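Local structure of putative secreted endoglycosylceramidase (Rhodococcus hoagii, 6JYZ) at residues A[291-296]-A[325-330]; A[266-271]-A[287-292]; A[51-56]-A[366-371]; A[131-136]-A[149-154]. The protein probably hydrolyses the O-glycosidic bond between sugar and ceramide, as a secreted endogalactosylceramidase of glycoside hydrolase family 5. All coordinates share one frame; numbering follows the deposited sequence.

Contact 1: residues A[291-296]-A[325-330]; sequences PHLYSQ and LWTGEW
The side chain of E329 passes over one face of the H292 imidazole, with CG 3.7 Å from the ring centroid. Its carboxylate is nearly parallel to that ring, the planes 20° apart. The Y294 ring is met differently. The backbone O of E329 lies over one of its faces, and E329 OE1 sits at its edge, in plane. Y294 OH donates to E329 OE1 at 2.8 Å, reaching it on the anti side, 15° out of the carboxylate plane. The chain of E329 is extended beyond CG, which keeps the carboxylate over the imidazole while OE1 reaches the Y294 hydroxyl. The bonds of L293 N are weak, one to E329 O (3.1 Å) and one to T327 OG1 (3.4 Å). T327 OG1 makes a firm bond, donating to P291 O at 2.7 Å, in the carbonyl plane and on a lone pair. P291 CD packs on L325 CD1. H292 ND1 is hydrogen-bonded to E222, and E329 OE2 forms a salt bridge with R83. The E329 carboxylate is therefore held at both oxygens and stacked on a ring, so its rotation is fixed. E329 lies on the seventh barrel strand, a place consistent with the nucleophile of family 5 enzymes.

Contact 2: residues A[266-271]-A[287-292]; sequences ALWSAF and VVFSPH
W268 buries the most surface here, laying its indole against P291 and F289. P291 CB stands over the five-membered ring, 3.4 Å from its centroid and 11° off the normal. F289 approaches the same face farther along, edge first. This is a T-shaped pair, with the six-membered ring of W268 and the F289 ring 5.6 Å apart between centroids and the planes at 78°. The proline fills the angle of the T, with CB on the indole and CD on the F289 face. The first torsion of W268 (chi1 -166°) turns the indole away from its own backbone N and out over the proline. H292 contributes backbone more than ring: its O lies at the indole edge, 3.4 Å from W268 CD1. H292 CB touches S269 OG. A water donates to S269 OG and accepts from H292 N, both at 2.9 Å. S269 OG is also hydrogen-bonded to E222. An alanine in place of W268 would probably open a gap over P291 and leave the F289 edge without its aromatic face. I313 and A314 of helix 307-321 also touch W268. The contact lies within the beta-alpha-beta unit of strand 259-262, helix 268-271 and strand 287-289 of the (beta/alpha)8 barrel.

Contact 3: residues A[51-56]-A[366-371]; sequences NDYASN and CGDPHA
The first torsion of Y53 (chi1 -72°, CG beside the backbone N) lays its ring against P369 at the start of helix 369-374. P369 CG lies 3.5 Å from Y53 CD1, and the two side chains cross at about a right angle. In D368, CG stands opposite the backbone N (chi1 -175°), which brings OD2 over the rim of one face of the Y53 ring. D368 OD2 is a loose neighbour there, 4.1 Å from Y53 CZ, and the ring and carboxylate planes are 45° apart. Y53 OH is hydrogen-bonded to N48. The other oxygen of D368 faces its own helix. D368 OD1 accepts from H370 N (2.8 Å) on its anti lone pair. It also accepts from H370 ND1 (2.6 Å) on the syn side, with the oxygen close to the imidazole plane. One oxygen thus caps the helix and fixes the rotation of the histidine. An alanine at D368 would probably leave H370 N without its cap and set the imidazole free to turn. A water lies between the backbones, 2.7 Å from A54 O and 2.8 Å from G367 O. With other acceptors close by, it may not donate to both at once. A disulfide from C366 to C389 ties down the chain just before the helix. The arrangement is an N-capping aspartate followed by proline in the first turn, and it joins loops that follow the first and last strands of the (beta/alpha)8 barrel.

Contact 4: residues A[131-136]-A[149-154]; sequences PYVGTP and IGWDGA
P131 lies across W151 and the residues after it, where two parts of the long loop following strand 119-124 of the (beta/alpha)8 barrel run past each other, roughly antiparallel. No direct hydrogen bond links the two segments. Weak CA-H...O contacts take that place: G150 CA meets P131 O at 3.4 Å, and P131 CA meets W151 O at 3.5 Å. Close packing on the backbone is the second kind. P131 CD lies 3.2 Å from A154 O, and G134 CA rests 3.4 Å from I149 C. A CB at either glycine would fall too close to the other segment: at G134 to G150 N, at G150 to P131 O. Apolar contacts are fewer. V133 CG2 stands at the edge of the W151 indole, 4.3 Å from CD1, while I149 CD1 covers one indole face. W151 also makes a cation-pi contact with R173 and an edge-to-face pair with H370. Among the polar groups, D152 OD2 takes hydrogen bonds from N51 and H125, tying this loop to neighbouring ones. The polar link between the segments is a bridge through one water, which accepts from Y132 N at 3.1 Å and donates to A154 O at 2.9 Å.

Overall arrangement
From the N terminus, the chain enters contact 3 at 51-56, soon after strand 38-47, and returns to it only at 366-371. The other three contacts all fall within that span. Contact 4 closes first, as a short loop between strand 119-124 and helix 177-187. Contact 2 follows and closes at 287-292. Contact 1 opens on that same stretch, sharing P291 and H292, and closes on strand 326-330. No two loops cross. Contact 2 joins the short helix after the fifth barrel strand to the sixth strand and its loop; contact 1 joins that loop to the seventh strand. Contacts 3 and 4 touch through the A54-W151 backbone hydrogen bond, binding loops beyond the barrel strands, with centres 10 Å apart.

Contact 1: residues A[291-296]-A[325-330]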
loop_
_atom_site.group_PDB
_atom_site.type_symbol
_atom_site.label_atom_id
_atom_site.label_comp_id
_atom_site.label_asym_id
_atom_site.label_seq_id
_atom_site.Cartn_x
_atom_site.Cartn_y
_atom_site.Cartn_z
ATOM N N PRO A 291 -1.620 5.288 -7.474
ATOM C CA PRO A 291 -2.441 6.279 -6.769
ATOM C C PRO A 291 -3.304 5.571 -5.738
ATOM O O PRO A 291 -3.557 4.355 -5.826
ATOM C CB PRO A 291 -3.316 6.851 -7.899
ATOM C CG PRO A 291 -3.537 5.645 -8.803
ATOM C CD PRO A 291 -2.172 4.943 -8.799
ATOM N N HIS A 292 -3.694 6.306 -4.719
ATOM C CA HIS A 292 -4.567 5.835 -3.653
ATOM C C HIS A 292 -5.979 6.288 -3.965
ATOM O O HIS A 292 -6.255 7.484 -4.088
ATOM C CB HIS A 292 -4.115 6.311 -2.264
ATOM C CG HIS A 292 -2.714 5.821 -1.989
ATOM N ND1 HIS A 292 -1.988 6.268 -0.895
ATOM C CD2 HIS A 292 -1.945 4.896 -2.644
ATOM C CE1 HIS A 292 -0.805 5.615 -0.896
ATOM N NE2 HIS A 292 -0.733 4.787 -1.947
ATOM N N LEU A 293 -6.846 5.294 -4.167
ATOM C CA LEU A 293 -8.193 5.572 -4.759
ATOM C C LEU A 293 -9.225 5.809 -3.682
ATOM O O LEU A 293 -9.976 4.904 -3.283
ATOM C CB LEU A 293 -8.599 4.413 -5.670
ATOM C CG LEU A 293 -7.628 4.109 -6.801
ATOM C CD1 LEU A 293 -8.192 3.018 -7.746
ATOM C CD2 LEU A 293 -7.355 5.340 -7.658
ATOM N N TYR A 294 -9.247 7.039 -3.169
ATOM C CA TYR A 294 -10.072 7.428 -2.036
ATOM C C TYR A 294 -11.341 8.203 -2.441
ATOM O O TYR A 294 -12.034 8.710 -1.545
ATOM C CB TYR A 294 -9.242 8.231 -1.011
ATOM C CG TYR A 294 -8.373 7.348 -0.129
ATOM C CD1 TYR A 294 -8.896 6.352 0.694
ATOM C CD2 TYR A 294 -6.998 7.490 -0.081
ATOM C CE1 TYR A 294 -8.121 5.609 1.574
ATOM C CE2 TYR A 294 -6.181 6.772 0.790
ATOM C CZ TYR A 294 -6.754 5.828 1.609
ATOM O OH TYR A 294 -6.051 5.091 2.532
ATOM N N SER A 295 -11.680 8.224 -3.738
ATOM C CA SER A 295 -12.909 8.878 -4.184
ATOM C C SER A 295 -14.120 8.271 -3.479
ATOM O O SER A 295 -14.269 7.055 -3.368
ATOM C CB SER A 295 -13.051 8.849 -5.644
ATOM O OG SER A 295 -11.968 9.528 -6.297
ATOM N N GLN A 296 -14.978 9.170 -3.008
ATOM C CA GLN A 296 -16.220 8.857 -2.269
ATOM C C GLN A 296 -15.925 8.195 -0.943
ATOM O O GLN A 296 -16.846 7.628 -0.295
ATOM C CB GLN A 296 -17.268 8.100 -3.096
ATOM C CG GLN A 296 -17.611 8.895 -4.309
ATOM C CD GLN A 296 -18.865 8.410 -4.989
ATOM O OE1 GLN A 296 -18.906 7.428 -5.717
ATOM N NE2 GLN A 296 -19.930 9.175 -4.789
ATOM N N LEU A 325 -1.576 -0.559 -13.240
ATOM C CA LEU A 325 -2.183 0.140 -12.115
ATOM C C LEU A 325 -2.311 -0.823 -10.949
ATOM O O LEU A 325 -2.876 -1.906 -11.105
ATOM C CB LEU A 325 -3.556 0.671 -12.520
ATOM C CG LEU A 325 -4.385 1.283 -11.405
ATOM C CD1 LEU A 325 -3.715 2.531 -10.836
ATOM C CD2 LEU A 325 -5.769 1.704 -11.951
ATOM N N TRP A 326 -1.825 -0.441 -9.783
ATOM C CA TRP A 326 -1.996 -1.252 -8.561
ATOM C C TRP A 326 -2.189 -0.250 -7.434
ATOM O O TRP A 326 -1.265 0.554 -7.237
ATOM C CB TRP A 326 -0.744 -2.103 -8.299
ATOM C CG TRP A 326 -0.858 -2.918 -7.057
ATOM C CD1 TRP A 326 -1.515 -4.114 -6.929
ATOM C CD2 TRP A 326 -0.367 -2.599 -5.746
ATOM N NE1 TRP A 326 -1.457 -4.544 -5.636
ATOM C CE2 TRP A 326 -0.726 -3.662 -4.884
ATOM C CE3 TRP A 326 0.423 -1.572 -5.230
ATOM C CZ2 TRP A 326 -0.385 -3.670 -3.540
ATOM C CZ3 TRP A 326 0.786 -1.554 -3.900
ATOM C CH2 TRP A 326 0.364 -2.600 -3.059
ATOM N N THR A 327 -3.344 -0.208 -6.789
ATOM C CA THR A 327 -3.596 0.906 -5.845
ATOM C C THR A 327 -3.128 0.527 -4.451
ATOM O O THR A 327 -3.666 -0.378 -3.805
ATOM C CB THR A 327 -5.070 1.324 -5.875
ATOM O OG1 THR A 327 -5.189 2.405 -4.930
ATOM C CG2 THR A 327 -6.086 0.250 -5.544
ATOM N N GLY A 328 -2.165 1.266 -3.917
ATOM C CA GLY A 328 -1.538 0.867 -2.665
ATOM C C GLY A 328 -2.386 1.159 -1.445
ATOM O O GLY A 328 -2.055 0.617 -0.368
ATOM N N GLU A 329 -3.410 2.011 -1.550
ATOM C CA GLU A 329 -4.308 2.238 -0.435
ATOM C C GLU A 329 -5.642 2.616 -0.978
ATOM O O GLU A 329 -5.791 3.355 -1.935
ATOM C CB GLU A 329 -3.957 3.451 0.424
ATOM C CG GLU A 329 -2.653 3.348 1.158
ATOM C CD GLU A 329 -2.389 4.523 2.099
ATOM O OE1 GLU A 329 -3.310 5.321 2.425
ATOM O OE2 GLU A 329 -1.214 4.629 2.444
ATOM N N TRP A 330 -6.660 2.060 -0.278
ATOM C CA TRP A 330 -8.072 2.408 -0.469
ATOM C C TRP A 330 -8.762 1.929 0.775
ATOM O O TRP A 330 -8.250 1.088 1.530
ATOM C CB TRP A 330 -8.620 1.746 -1.730
ATOM C CG TRP A 330 -8.739 0.254 -1.645
ATOM C CD1 TRP A 330 -7.759 -0.679 -1.933
ATOM C CD2 TRP A 330 -9.954 -0.480 -1.366
ATOM N NE1 TRP A 330 -8.270 -1.958 -1.818
ATOM C CE2 TRP A 330 -9.602 -1.853 -1.481
ATOM C CE3 TRP A 330 -11.249 -0.101 -1.011
ATOM C CZ2 TRP A 330 -10.562 -2.855 -1.343
ATOM C CZ3 TRP A 330 -12.213 -1.091 -0.918
ATOM C CH2 TRP A 330 -11.863 -2.442 -1.079
#

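Contact 2: residues A[266-271]-A[287-292]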
loop_
_atom_site.group_PDB
_atom_site.type_symbol
_atom_site.label_atom_id
_atom_site.label_comp_id
_atom_site.label_asym_id
_atom_site.label_seq_id
_atom_site.Cartn_x
_atom_site.Cartn_y
_atom_site.Cartn_z
ATOM N N ALA A 266 0.503 13.231 -2.639
ATOM C CA ALA A 266 -0.591 13.039 -1.694
ATOM C C ALA A 266 -1.881 13.722 -2.145
ATOM O O ALA A 266 -2.939 13.339 -1.647
ATOM C CB ALA A 266 -0.159 13.627 -0.351
ATOM N N LEU A 267 -1.803 14.754 -2.991
ATOM C CA LEU A 267 -3.042 15.378 -3.442
ATOM C C LEU A 267 -3.966 14.390 -4.107
ATOM O O LEU A 267 -5.202 14.565 -4.041
ATOM C CB LEU A 267 -2.743 16.539 -4.404
ATOM C CG LEU A 267 -1.958 17.664 -3.739
ATOM C CD1 LEU A 267 -1.561 18.694 -4.813
ATOM C CD2 LEU A 267 -2.696 18.353 -2.614
ATOM N N TRP A 268 -3.484 13.353 -4.781
ATOM C CA TRP A 268 -4.405 12.379 -5.402
ATOM C C TRP A 268 -5.301 11.776 -4.356
ATOM O O TRP A 268 -6.490 11.495 -4.633
ATOM C CB TRP A 268 -3.582 11.281 -6.104
ATOM C CG TRP A 268 -4.423 10.434 -7.032
ATOM C CD1 TRP A 268 -5.441 9.564 -6.691
ATOM C CD2 TRP A 268 -4.324 10.405 -8.457
ATOM N NE1 TRP A 268 -5.980 9.010 -7.843
ATOM C CE2 TRP A 268 -5.327 9.513 -8.926
ATOM C CE3 TRP A 268 -3.483 11.002 -9.386
ATOM C CZ2 TRP A 268 -5.486 9.237 -10.291
ATOM C CZ3 TRP A 268 -3.645 10.738 -10.743
ATOM C CH2 TRP A 268 -4.656 9.872 -11.184
ATOM N N SER A 269 -4.804 11.559 -3.144
ATOM C CA SER A 269 -5.607 10.966 -2.081
ATOM C C SER A 269 -6.704 11.859 -1.563
ATOM O O SER A 269 -7.534 11.343 -0.761
ATOM C CB SER A 269 -4.725 10.567 -0.906
ATOM O OG SER A 269 -3.794 9.614 -1.363
ATOM N N ALA A 270 -6.703 13.149 -1.909
ATOM C CA ALA A 270 -7.786 14.063 -1.508
ATOM C C ALA A 270 -8.656 14.492 -2.675
ATOM O O ALA A 270 -9.771 14.997 -2.433
ATOM C CB ALA A 270 -7.136 15.287 -0.881
ATOM N N PHE A 271 -8.237 14.319 -3.915
ATOM C CA PHE A 271 -8.983 14.833 -5.053
ATOM C C PHE A 271 -9.328 13.761 -6.066
ATOM O O PHE A 271 -10.208 14.020 -6.925
ATOM C CB PHE A 271 -8.172 15.912 -5.799
ATOM C CG PHE A 271 -8.002 17.155 -4.956
ATOM C CD1 PHE A 271 -9.089 18.054 -4.855
ATOM C CD2 PHE A 271 -6.938 17.329 -4.091
ATOM C CE1 PHE A 271 -8.964 19.181 -4.040
ATOM C CE2 PHE A 271 -6.854 18.430 -3.233
ATOM C CZ PHE A 271 -7.889 19.344 -3.253
ATOM N N VAL A 287 8.016 -0.289 -13.896
ATOM C CA VAL A 287 7.274 0.615 -13.000
ATOM C C VAL A 287 5.787 0.285 -12.991
ATOM O O VAL A 287 5.211 -0.239 -13.952
ATOM C CB VAL A 287 7.480 2.095 -13.426
ATOM C CG1 VAL A 287 8.946 2.500 -13.278
ATOM C CG2 VAL A 287 6.907 2.425 -14.812
ATOM N N VAL A 288 5.152 0.617 -11.865
ATOM C CA VAL A 288 3.730 0.373 -11.590
ATOM C C VAL A 288 3.170 1.643 -10.970
ATOM O O VAL A 288 3.720 2.117 -9.959
ATOM C CB VAL A 288 3.593 -0.828 -10.633
ATOM C CG1 VAL A 288 2.138 -0.947 -10.167
ATOM C CG2 VAL A 288 4.112 -2.128 -11.276
ATOM N N PHE A 289 2.116 2.201 -11.569
ATOM C CA PHE A 289 1.517 3.426 -11.049
ATOM C C PHE A 289 0.538 3.113 -9.920
ATOM O O PHE A 289 -0.320 2.218 -10.046
ATOM C CB PHE A 289 0.787 4.111 -12.212
ATOM C CG PHE A 289 0.171 5.442 -11.834
ATOM C CD1 PHE A 289 0.920 6.415 -11.176
ATOM C CD2 PHE A 289 -1.174 5.709 -12.076
ATOM C CE1 PHE A 289 0.338 7.647 -10.805
ATOM C CE2 PHE A 289 -1.725 6.953 -11.697
ATOM C CZ PHE A 289 -0.979 7.877 -11.064
ATOM N N SER A 290 0.694 3.780 -8.775
ATOM C CA SER A 290 -0.009 3.410 -7.556
ATOM C C SER A 290 -0.627 4.631 -6.866
ATOM O O SER A 290 -0.250 4.973 -5.742
ATOM C CB SER A 290 0.962 2.677 -6.658
ATOM O OG SER A 290 0.291 2.063 -5.582
ATOM N N PRO A 291 -1.620 5.288 -7.474
ATOM C CA PRO A 291 -2.441 6.279 -6.769
ATOM C C PRO A 291 -3.304 5.571 -5.738
ATOM O O PRO A 291 -3.557 4.355 -5.826
ATOM C CB PRO A 291 -3.316 6.851 -7.899
ATOM C CG PRO A 291 -3.537 5.645 -8.803
ATOM C CD PRO A 291 -2.172 4.943 -8.799
ATOM N N HIS A 292 -3.694 6.306 -4.719
ATOM C CA HIS A 292 -4.567 5.835 -3.653
ATOM C C HIS A 292 -5.979 6.288 -3.965
ATOM O O HIS A 292 -6.255 7.484 -4.088
ATOM C CB HIS A 292 -4.115 6.311 -2.264
ATOM C CG HIS A 292 -2.714 5.821 -1.989
ATOM N ND1 HIS A 292 -1.988 6.268 -0.895
ATOM C CD2 HIS A 292 -1.945 4.896 -2.644
ATOM C CE1 HIS A 292 -0.805 5.615 -0.896
ATOM N NE2 HIS A 292 -0.733 4.787 -1.947
HETATM O O HOH W 1 -2.631 8.866 -3.930
#

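Contact 3: residues A[51-56]-A[366-371]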
loop_
_atom_site.group_PDB
_atom_site.type_symbol
_atom_site.label_atom_id
_atom_site.label_comp_id
_atom_site.label_asym_id
_atom_site.label_seq_id
_atom_site.Cartn_x
_atom_site.Cartn_y
_atom_site.Cartn_z
ATOM N N ASN A 51 6.193 -0.190 11.421
ATOM C CA ASN A 51 6.372 1.266 11.264
ATOM C C ASN A 51 6.723 1.890 12.619
ATOM O O ASN A 51 6.442 1.326 13.679
ATOM C CB ASN A 51 5.083 1.827 10.620
ATOM C CG ASN A 51 5.351 3.152 9.936
ATOM O OD1 ASN A 51 6.455 3.725 9.937
ATOM N ND2 ASN A 51 4.307 3.704 9.317
ATOM N N ASP A 52 7.309 3.086 12.554
ATOM C CA ASP A 52 7.867 3.799 13.714
ATOM C C ASP A 52 7.045 5.066 13.903
ATOM O O ASP A 52 7.301 6.096 13.264
ATOM C CB ASP A 52 9.338 4.105 13.416
ATOM C CG ASP A 52 10.013 4.892 14.517
ATOM O OD1 ASP A 52 9.523 4.910 15.643
ATOM O OD2 ASP A 52 11.058 5.514 14.200
ATOM N N TYR A 53 6.030 5.062 14.724
ATOM C CA TYR A 53 5.188 6.232 14.936
ATOM C C TYR A 53 5.618 6.982 16.185
ATOM O O TYR A 53 6.013 6.387 17.229
ATOM C CB TYR A 53 3.755 5.777 15.196
ATOM C CG TYR A 53 3.059 5.233 13.983
ATOM C CD1 TYR A 53 2.551 6.063 12.998
ATOM C CD2 TYR A 53 2.948 3.864 13.770
ATOM C CE1 TYR A 53 1.918 5.566 11.858
ATOM C CE2 TYR A 53 2.315 3.324 12.636
ATOM C CZ TYR A 53 1.829 4.197 11.687
ATOM O OH TYR A 53 1.270 3.622 10.570
ATOM N N ALA A 54 5.428 8.291 16.169
ATOM C CA ALA A 54 5.492 9.086 17.406
ATOM C C ALA A 54 4.410 8.546 18.346
ATOM O O ALA A 54 3.287 8.244 17.927
ATOM C CB ALA A 54 5.157 10.520 17.056
ATOM N N SER A 55 4.784 8.580 19.653
ATOM C CA SER A 55 3.846 8.168 20.676
ATOM C C SER A 55 2.933 9.303 21.133
ATOM O O SER A 55 1.865 9.046 21.678
ATOM C CB SER A 55 4.548 7.498 21.853
ATOM O OG SER A 55 5.287 8.498 22.504
ATOM N N ASN A 56 3.374 10.569 20.928
ATOM C CA ASN A 56 2.524 11.730 21.171
ATOM C C ASN A 56 2.008 11.836 22.627
ATOM O O ASN A 56 0.929 12.378 22.856
ATOM C CB ASN A 56 1.344 11.769 20.169
ATOM C CG ASN A 56 1.817 12.113 18.780
ATOM O OD1 ASN A 56 1.495 11.355 17.814
ATOM N ND2 ASN A 56 2.565 13.162 18.641
ATOM N N CYS A 366 -4.302 1.513 19.538
ATOM C CA CYS A 366 -4.962 2.539 20.312
ATOM C C CYS A 366 -4.165 3.844 20.431
ATOM O O CYS A 366 -4.760 4.903 20.553
ATOM C CB CYS A 366 -5.164 1.992 21.738
ATOM S SG CYS A 366 -6.215 0.521 21.801
ATOM N N GLY A 367 -2.841 3.753 20.366
ATOM C CA GLY A 367 -1.966 4.910 20.424
ATOM C C GLY A 367 -1.528 5.376 19.031
ATOM O O GLY A 367 -0.662 6.243 18.958
ATOM N N ASP A 368 -2.094 4.837 17.961
ATOM C CA ASP A 368 -1.712 5.325 16.615
ATOM C C ASP A 368 -2.035 6.814 16.568
ATOM O O ASP A 368 -3.057 7.255 17.090
ATOM C CB ASP A 368 -2.584 4.535 15.621
ATOM C CG ASP A 368 -2.278 4.780 14.140
ATOM O OD1 ASP A 368 -2.503 5.902 13.689
ATOM O OD2 ASP A 368 -1.837 3.865 13.465
ATOM N N PRO A 369 -1.212 7.608 15.844
ATOM C CA PRO A 369 -1.513 9.030 15.744
ATOM C C PRO A 369 -2.875 9.355 15.175
ATOM O O PRO A 369 -3.477 10.341 15.529
ATOM C CB PRO A 369 -0.437 9.618 14.845
ATOM C CG PRO A 369 0.178 8.366 14.214
ATOM C CD PRO A 369 0.048 7.200 15.223
ATOM N N HIS A 370 -3.405 8.487 14.308
ATOM C CA HIS A 370 -4.730 8.715 13.768
ATOM C C HIS A 370 -5.739 8.765 14.904
ATOM O O HIS A 370 -6.679 9.544 14.872
ATOM C CB HIS A 370 -5.144 7.628 12.709
ATOM C CG HIS A 370 -4.345 7.507 11.425
ATOM N ND1 HIS A 370 -3.115 6.852 11.318
ATOM C CD2 HIS A 370 -4.566 8.100 10.196
ATOM C CE1 HIS A 370 -2.677 6.943 10.041
ATOM N NE2 HIS A 370 -3.558 7.713 9.383
ATOM N N ALA A 371 -5.596 7.880 15.918
ATOM C CA ALA A 371 -6.477 7.845 17.085
ATOM C C ALA A 371 -6.199 9.021 18.004
ATOM O O ALA A 371 -7.129 9.594 18.585
ATOM C CB ALA A 371 -6.310 6.517 17.854
HETATM O O HOH W 2 0.656 8.679 18.389
#

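Contact 4: residues A[131-136]-A[149-154]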
loop_
_atom_site.group_PDB
_atom_site.type_symbol
_atom_site.label_atom_id
_atom_site.label_comp_id
_atom_site.label_asym_id
_atom_site.label_seq_id
_atom_site.Cartn_x
_atom_site.Cartn_y
_atom_site.Cartn_z
ATOM N N PRO A 131 7.921 11.435 12.474
ATOM C CA PRO A 131 7.519 11.537 13.878
ATOM C C PRO A 131 7.843 12.852 14.564
ATOM O O PRO A 131 7.298 13.053 15.646
ATOM C CB PRO A 131 8.364 10.429 14.603
ATOM C CG PRO A 131 8.773 9.477 13.464
ATOM C CD PRO A 131 8.946 10.389 12.235
ATOM N N TYR A 132 8.690 13.685 13.961
ATOM C CA TYR A 132 9.262 14.801 14.720
ATOM C C TYR A 132 8.669 16.119 14.275
ATOM O O TYR A 132 9.271 17.163 14.619
ATOM C CB TYR A 132 10.809 14.758 14.600
ATOM C CG TYR A 132 11.352 13.468 15.155
ATOM C CD1 TYR A 132 11.473 13.306 16.533
ATOM C CD2 TYR A 132 11.619 12.389 14.354
ATOM C CE1 TYR A 132 11.871 12.077 17.083
ATOM C CE2 TYR A 132 12.011 11.145 14.863
ATOM C CZ TYR A 132 12.110 11.013 16.220
ATOM O OH TYR A 132 12.494 9.791 16.770
ATOM N N VAL A 133 7.462 16.129 13.754
ATOM C CA VAL A 133 6.797 17.342 13.294
ATOM C C VAL A 133 5.687 17.798 14.209
ATOM O O VAL A 133 4.968 18.731 13.820
ATOM C CB VAL A 133 6.211 17.100 11.878
ATOM C CG1 VAL A 133 7.336 16.732 10.921
ATOM C CG2 VAL A 133 5.112 16.077 11.827
ATOM N N GLY A 134 5.495 17.210 15.378
ATOM C CA GLY A 134 4.399 17.634 16.232
ATOM C C GLY A 134 4.701 18.918 17.015
ATOM O O GLY A 134 5.842 19.310 17.210
ATOM N N THR A 135 3.620 19.556 17.465
ATOM C CA THR A 135 3.780 20.774 18.271
ATOM C C THR A 135 4.194 20.389 19.688
ATOM O O THR A 135 3.485 19.638 20.330
ATOM C CB THR A 135 2.469 21.548 18.301
ATOM O OG1 THR A 135 1.970 21.742 16.964
ATOM C CG2 THR A 135 2.651 22.931 18.925
ATOM N N PRO A 136 5.321 20.924 20.189
ATOM C CA PRO A 136 5.715 20.522 21.562
ATOM C C PRO A 136 4.721 21.026 22.595
ATOM O O PRO A 136 3.999 22.004 22.397
ATOM C CB PRO A 136 7.066 21.220 21.735
ATOM C CG PRO A 136 7.558 21.670 20.396
ATOM C CD PRO A 136 6.318 21.708 19.485
ATOM N N ILE A 149 0.556 16.970 15.524
ATOM C CA ILE A 149 1.144 15.880 16.303
ATOM C C ILE A 149 2.185 15.213 15.408
ATOM O O ILE A 149 2.322 15.534 14.224
ATOM C CB ILE A 149 0.099 14.850 16.764
ATOM C CG1 ILE A 149 -0.602 14.132 15.601
ATOM C CG2 ILE A 149 -0.925 15.545 17.684
ATOM C CD1 ILE A 149 -1.590 13.027 16.065
ATOM N N GLY A 150 2.999 14.347 16.002
ATOM C CA GLY A 150 3.979 13.585 15.250
ATOM C C GLY A 150 3.362 12.356 14.571
ATOM O O GLY A 150 2.396 11.776 15.084
ATOM N N TRP A 151 3.997 11.959 13.450
ATOM C CA TRP A 151 3.470 10.851 12.659
ATOM C C TRP A 151 4.557 9.802 12.448
ATOM O O TRP A 151 4.947 9.154 13.430
ATOM C CB TRP A 151 2.845 11.394 11.356
ATOM C CG TRP A 151 1.633 12.237 11.640
ATOM C CD1 TRP A 151 1.621 13.568 11.950
ATOM C CD2 TRP A 151 0.288 11.770 11.685
ATOM N NE1 TRP A 151 0.336 13.956 12.196
ATOM C CE2 TRP A 151 -0.508 12.885 12.053
ATOM C CE3 TRP A 151 -0.349 10.552 11.377
ATOM C CZ2 TRP A 151 -1.899 12.797 12.196
ATOM C CZ3 TRP A 151 -1.725 10.474 11.539
ATOM C CH2 TRP A 151 -2.475 11.584 11.927
ATOM N N ASP A 152 5.041 9.628 11.239
ATOM C CA ASP A 152 5.934 8.510 10.885
ATOM C C ASP A 152 6.597 8.860 9.590
ATOM O O ASP A 152 5.997 9.578 8.765
ATOM C CB ASP A 152 5.165 7.183 10.760
ATOM C CG ASP A 152 4.083 7.241 9.693
ATOM O OD1 ASP A 152 3.095 8.050 9.915
ATOM O OD2 ASP A 152 4.167 6.544 8.695
ATOM N N GLY A 153 7.828 8.351 9.377
ATOM C CA GLY A 153 8.549 8.599 8.142
ATOM C C GLY A 153 10.003 8.871 8.439
ATOM O O GLY A 153 10.766 7.943 8.795
ATOM N N ALA A 154 10.409 10.106 8.268
ATOM C CA ALA A 154 11.816 10.453 8.319
ATOM C C ALA A 154 12.343 10.601 9.739
ATOM O O ALA A 154 11.655 11.035 10.640
ATOM C CB ALA A 154 11.971 11.779 7.582
HETATM O O HOH W 3 10.395 13.490 11.372
#